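Local coordinates for protein endo-alpha-mannosidase (Bacteroides thetaiotaomicron, PDB 4ACY) that hydrolyses internal alpha-mannosidic linkages as an endo-acting mannosidase of glycoside hydrolase family 99, an activity associated with N-glycan processing, at residues G51-S54 and E58-H61; G95-N100 and R106-M111. All blocks are in the same frame, centred on the assembly; numbering follows the deposited sequence.

Interaction 1. Residues G51-S54 and E58-H61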
loop_
_atom_site.group_PDB
_atom_site.type_symbol
_atom_site.label_atom_id
_atom_site.label_comp_id
_atom_site.label_asym_id
_atom_site.label_seq_id
_atom_site.Cartn_x
_atom_site.Cartn_y
_atom_site.Cartn_z
ATOM N N GLY A 51 -2.719 -4.387 -16.357
ATOM C CA GLY A 51 -3.262 -4.095 -17.675
ATOM C C GLY A 51 -3.401 -5.379 -18.447
ATOM O O GLY A 51 -2.738 -6.354 -18.124
ATOM N N ASN A 52 -4.281 -5.390 -19.445
ATOM C CA ASN A 52 -4.468 -6.596 -20.245
ATOM C C ASN A 52 -4.710 -6.242 -21.715
ATOM O O ASN A 52 -4.937 -5.072 -22.039
ATOM C CB ASN A 52 -5.576 -7.498 -19.648
ATOM C CG ASN A 52 -6.952 -6.839 -19.628
ATOM O OD1 ASN A 52 -7.274 -6.005 -20.465
ATOM N ND2 ASN A 52 -7.775 -7.234 -18.668
ATOM N N PRO A 53 -4.624 -7.242 -22.615
ATOM C CA PRO A 53 -4.775 -6.965 -24.042
ATOM C C PRO A 53 -6.133 -6.369 -24.419
ATOM O O PRO A 53 -6.194 -5.482 -25.266
ATOM C CB PRO A 53 -4.601 -8.353 -24.669
ATOM C CG PRO A 53 -3.655 -9.046 -23.709
ATOM C CD PRO A 53 -4.162 -8.622 -22.371
ATOM N N SER A 54 -7.198 -6.845 -23.778
ATOM C CA SER A 54 -8.550 -6.367 -24.041
ATOM C C SER A 54 -8.744 -4.871 -23.781
ATOM O O SER A 54 -9.367 -4.175 -24.581
ATOM C CB SER A 54 -9.558 -7.178 -23.229
ATOM O OG SER A 54 -10.856 -6.644 -23.383
ATOM N N GLU A 58 -2.010 -4.699 -24.216
ATOM C CA GLU A 58 -0.899 -5.578 -23.834
ATOM C C GLU A 58 -1.069 -5.971 -22.370
ATOM O O GLU A 58 -1.759 -5.261 -21.625
ATOM C CB GLU A 58 0.452 -4.875 -24.035
ATOM C CG GLU A 58 0.716 -3.739 -23.027
ATOM C CD GLU A 58 1.809 -2.775 -23.458
ATOM O OE1 GLU A 58 2.736 -3.188 -24.196
ATOM O OE2 GLU A 58 1.735 -1.592 -23.049
HETATM N N MSE A 59 -0.469 -7.092 -21.965
HETATM C CA MSE A 59 -0.402 -7.438 -20.536
HETATM C C MSE A 59 0.503 -6.426 -19.858
HETATM O O MSE A 59 1.555 -6.070 -20.390
HETATM C CB MSE A 59 0.190 -8.831 -20.284
HETATM C CG MSE A 59 -0.744 -9.988 -20.476
HETATM SE SE MSE A 59 -2.331 -9.933 -19.347
HETATM C CE MSE A 59 -3.286 -11.460 -20.153
ATOM N N LYS A 60 0.076 -5.954 -18.696
ATOM C CA LYS A 60 0.911 -5.103 -17.867
ATOM C C LYS A 60 0.908 -5.678 -16.469
ATOM O O LYS A 60 -0.142 -5.924 -15.883
ATOM C CB LYS A 60 0.397 -3.661 -17.857
ATOM C CG LYS A 60 0.387 -2.988 -19.206
ATOM C CD LYS A 60 -0.093 -1.546 -19.070
ATOM C CE LYS A 60 -0.145 -0.840 -20.425
ATOM N NZ LYS A 60 -1.083 0.336 -20.391
ATOM N N HIS A 61 2.103 -5.903 -15.940
ATOM C CA HIS A 61 2.302 -6.469 -14.596
ATOM C C HIS A 61 1.973 -7.954 -14.387
ATOM O O HIS A 61 2.695 -8.651 -13.659
ATOM C CB HIS A 61 1.705 -5.574 -13.503
ATOM C CG HIS A 61 2.656 -4.518 -13.037
ATOM N ND1 HIS A 61 3.446 -4.674 -11.919
ATOM C CD2 HIS A 61 2.986 -3.315 -13.570
ATOM C CE1 HIS A 61 4.210 -3.602 -11.771
ATOM N NE2 HIS A 61 3.951 -2.763 -12.758
#

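Interaction 2. Residues G95-N100 and R106-M111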
loop_
_atom_site.group_PDB
_atom_site.type_symbol
_atom_site.label_atom_id
_atom_site.label_comp_id
_atom_site.label_asym_id
_atom_site.label_seq_id
_atom_site.Cartn_x
_atom_site.Cartn_y
_atom_site.Cartn_z
ATOM N N GLY A 95 -9.298 -12.468 -12.428
ATOM C CA GLY A 95 -8.403 -12.859 -13.509
ATOM C C GLY A 95 -7.303 -11.851 -13.748
ATOM O O GLY A 95 -6.926 -11.105 -12.831
ATOM N N THR A 96 -6.804 -11.824 -14.979
ATOM C CA THR A 96 -5.768 -10.867 -15.389
ATOM C C THR A 96 -6.430 -9.564 -15.746
ATOM O O THR A 96 -6.541 -9.190 -16.916
ATOM C CB THR A 96 -4.896 -11.390 -16.559
ATOM O OG1 THR A 96 -5.737 -11.861 -17.640
ATOM C CG2 THR A 96 -4.011 -12.506 -16.068
ATOM N N TYR A 97 -6.897 -8.869 -14.715
ATOM C CA TYR A 97 -7.706 -7.690 -14.923
ATOM C C TYR A 97 -6.927 -6.448 -15.290
ATOM O O TYR A 97 -5.715 -6.370 -15.076
ATOM C CB TYR A 97 -8.562 -7.403 -13.708
ATOM C CG TYR A 97 -7.836 -7.139 -12.395
ATOM C CD1 TYR A 97 -7.266 -5.882 -12.125
ATOM C CD2 TYR A 97 -7.809 -8.103 -11.388
ATOM C CE1 TYR A 97 -6.657 -5.620 -10.901
ATOM C CE2 TYR A 97 -7.217 -7.842 -10.156
ATOM C CZ TYR A 97 -6.645 -6.596 -9.922
ATOM O OH TYR A 97 -6.065 -6.352 -8.694
ATOM N N SER A 98 -7.639 -5.464 -15.832
ATOM C CA SER A 98 -7.036 -4.160 -16.093
ATOM C C SER A 98 -7.450 -3.148 -15.034
ATOM O O SER A 98 -8.630 -3.013 -14.709
ATOM C CB SER A 98 -7.451 -3.601 -17.441
ATOM O OG SER A 98 -7.009 -2.250 -17.567
ATOM N N SER A 99 -6.471 -2.397 -14.546
ATOM C CA SER A 99 -6.724 -1.305 -13.612
ATOM C C SER A 99 -7.493 -0.163 -14.278
ATOM O O SER A 99 -8.048 0.698 -13.595
ATOM C CB SER A 99 -5.393 -0.784 -13.065
ATOM O OG SER A 99 -4.732 -1.776 -12.291
ATOM N N ASN A 100 -7.518 -0.157 -15.609
ATOM C CA ASN A 100 -8.256 0.856 -16.372
ATOM C C ASN A 100 -9.657 0.449 -16.780
ATOM O O ASN A 100 -10.291 1.142 -17.582
ATOM C CB ASN A 100 -7.459 1.278 -17.609
ATOM C CG ASN A 100 -6.102 1.809 -17.246
ATOM O OD1 ASN A 100 -5.085 1.396 -17.810
ATOM N ND2 ASN A 100 -6.066 2.696 -16.252
ATOM N N ARG A 106 -15.080 -0.493 -10.149
ATOM C CA ARG A 106 -16.328 -0.612 -9.385
ATOM C C ARG A 106 -16.298 -1.798 -8.417
ATOM O O ARG A 106 -16.647 -1.663 -7.243
ATOM C CB ARG A 106 -17.560 -0.695 -10.307
ATOM C CG ARG A 106 -18.860 -0.779 -9.530
ATOM C CD ARG A 106 -20.075 -1.065 -10.416
ATOM N NE ARG A 106 -20.092 -2.435 -10.949
ATOM C CZ ARG A 106 -20.389 -3.536 -10.248
ATOM N NH1 ARG A 106 -20.694 -3.474 -8.959
ATOM N NH2 ARG A 106 -20.374 -4.720 -10.847
ATOM N N LYS A 107 -15.863 -2.956 -8.910
ATOM C CA LYS A 107 -15.787 -4.139 -8.068
ATOM C C LYS A 107 -14.784 -3.994 -6.912
ATOM O O LYS A 107 -15.059 -4.426 -5.785
ATOM C CB LYS A 107 -15.469 -5.365 -8.920
ATOM C CG LYS A 107 -16.706 -5.946 -9.575
ATOM C CD LYS A 107 -16.343 -7.011 -10.590
ATOM C CE LYS A 107 -17.626 -7.630 -11.164
ATOM N NZ LYS A 107 -17.349 -8.263 -12.476
ATOM N N HIS A 108 -13.638 -3.374 -7.188
ATOM C CA HIS A 108 -12.623 -3.154 -6.140
ATOM C C HIS A 108 -13.151 -2.267 -5.013
ATOM O O HIS A 108 -12.925 -2.532 -3.828
ATOM C CB HIS A 108 -11.361 -2.515 -6.722
ATOM C CG HIS A 108 -10.451 -3.471 -7.435
ATOM N ND1 HIS A 108 -10.632 -4.839 -7.444
ATOM C CD2 HIS A 108 -9.313 -3.240 -8.125
ATOM C CE1 HIS A 108 -9.646 -5.407 -8.126
ATOM N NE2 HIS A 108 -8.829 -4.460 -8.539
ATOM N N ILE A 109 -13.876 -1.222 -5.397
ATOM C CA ILE A 109 -14.486 -0.316 -4.427
ATOM C C ILE A 109 -15.519 -1.085 -3.589
ATOM O O ILE A 109 -15.534 -0.981 -2.363
ATOM C CB ILE A 109 -15.119 0.928 -5.132
ATOM C CG1 ILE A 109 -14.022 1.834 -5.717
ATOM C CG2 ILE A 109 -16.051 1.687 -4.174
ATOM C CD1 ILE A 109 -13.024 2.397 -4.675
ATOM N N ARG A 110 -16.355 -1.891 -4.245
ATOM C CA ARG A 110 -17.313 -2.725 -3.516
ATOM C C ARG A 110 -16.614 -3.665 -2.522
ATOM O O ARG A 110 -17.137 -3.927 -1.417
ATOM C CB ARG A 110 -18.198 -3.513 -4.491
HETATM N N MSE A 111 -15.425 -4.154 -2.899
HETATM C CA MSE A 111 -14.663 -5.037 -2.014
HETATM C C MSE A 111 -14.159 -4.291 -0.787
HETATM O O MSE A 111 -14.096 -4.853 0.305
HETATM C CB MSE A 111 -13.508 -5.693 -2.765
HETATM C CG MSE A 111 -13.981 -6.715 -3.794
HETATM SE SE MSE A 111 -12.534 -7.256 -4.960
HETATM C CE MSE A 111 -13.431 -8.729 -5.860
#

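Interaction 1. Residues G51-S54 and E58-H61
Gly51 and Lys60 form a single antiparallel bridge, a hydrogen-bonded pair that closes a surface loop around the short helix 53-56, in the long excursion following the first barrel strand, 42-46. Two backbone bonds define it: Gly51 N reaches Lys60 O at 3.0 Å, and Lys60 N returns to Gly51 O at 2.9 Å. The second is the straighter at hydrogen (166° against 148°), although its donor stands above the carbonyl plane of Gly51. Gly51 O also receives a CA-H...O contact from Met59 CA at 3.5 Å.

Gly51 sits where a side chain would have no place: a beta carbon here would come too close to Lys60 CD, and Lys60 CB packs 3.5 Å from Gly51 N. Beyond CG the lysine chain runs extended, and its end leads away from Gly51.

Apolar contact comes from Met59, modelled as selenomethionine. A bend at chi2 (-59°) folds its end back toward Pro53, whose CD meets Met59 CE at 3.7 Å, the two side chains crossing at a slant. Asn52 CB lies beside Met59 SE at 4.1 Å. Asn52 is the N-cap of the helix: its side-chain OD1 accepts from Val55 N, while the backbone N of Asn52 bonds Asp56.

The segments bury 276 Å² between them. The polar part of the contact is the paired N-H and C=O groups of Gly51 and Lys60, which satisfy one another, and the methionine-proline packing supplements this closure with apolar contact.

Interaction 2. Residues G95-N100 and R106-M111
Tyr97 meets His108 because chi1 of 60° sets Tyr97 CG between the tyrosine's own backbone N and carbonyl carbon, which projects the ring toward the helix, while chi1 of -79° swings the imidazole off helix 102-115 from the opposing direction. The rings form an offset edge-to-face pair: centroids are 4.8 Å apart and the planes stand at 79°. It is the far end of the imidazole, opposite its attachment, that points at the Tyr97 face; Tyr97 CE2 lies in the imidazole plane.

Both residues are buried, although the segments share only 80 Å². The phenol OH is held from outside the pair, hydrogen-bonded to Glu337 and Asn328, which probably helps to hold the ring in place. Ser98 OG accepts from Asn100 N at 2.9 Å, an ST turn just after the tyrosine.

Shortening Tyr97 to an alanine is likely to leave the histidine edge without an aromatic face, and Glu337 and Asn328 without their phenol partner.

Trp62 meets Tyr97 edge-to-face, and Tyr46 and Phe327 meet His108. The cluster joins the loop that leads into helix 102-115 to that helix itself, the one between barrel strands 42-46 and 117-124 of a (beta/alpha)8 barrel, the TIM-barrel fold of this family.

How the interactions relate
The segments of interactions 1 and 2 follow one another from the excursion after barrel strand 42-46 into helix 102-115, with the centres of the two contacts about 14 Å apart, and they touch directly. Asn52 ND2 lies 2.9 Å from Thr96 O, a probable hydrogen bond, and Met59 CE packs 3.5 Å from Thr96 OG1. Asp56, inside the loop closed by interaction 1, joins them a second time by bonding both Asn52 N and Ser98 OG. Interaction 1 is at the surface and interaction 2 is buried. His61, at the end of 58-61, bonds glycerol through both its backbone N and NE2; the glycerol, probably from the crystallisation liquor, may mark a pocket.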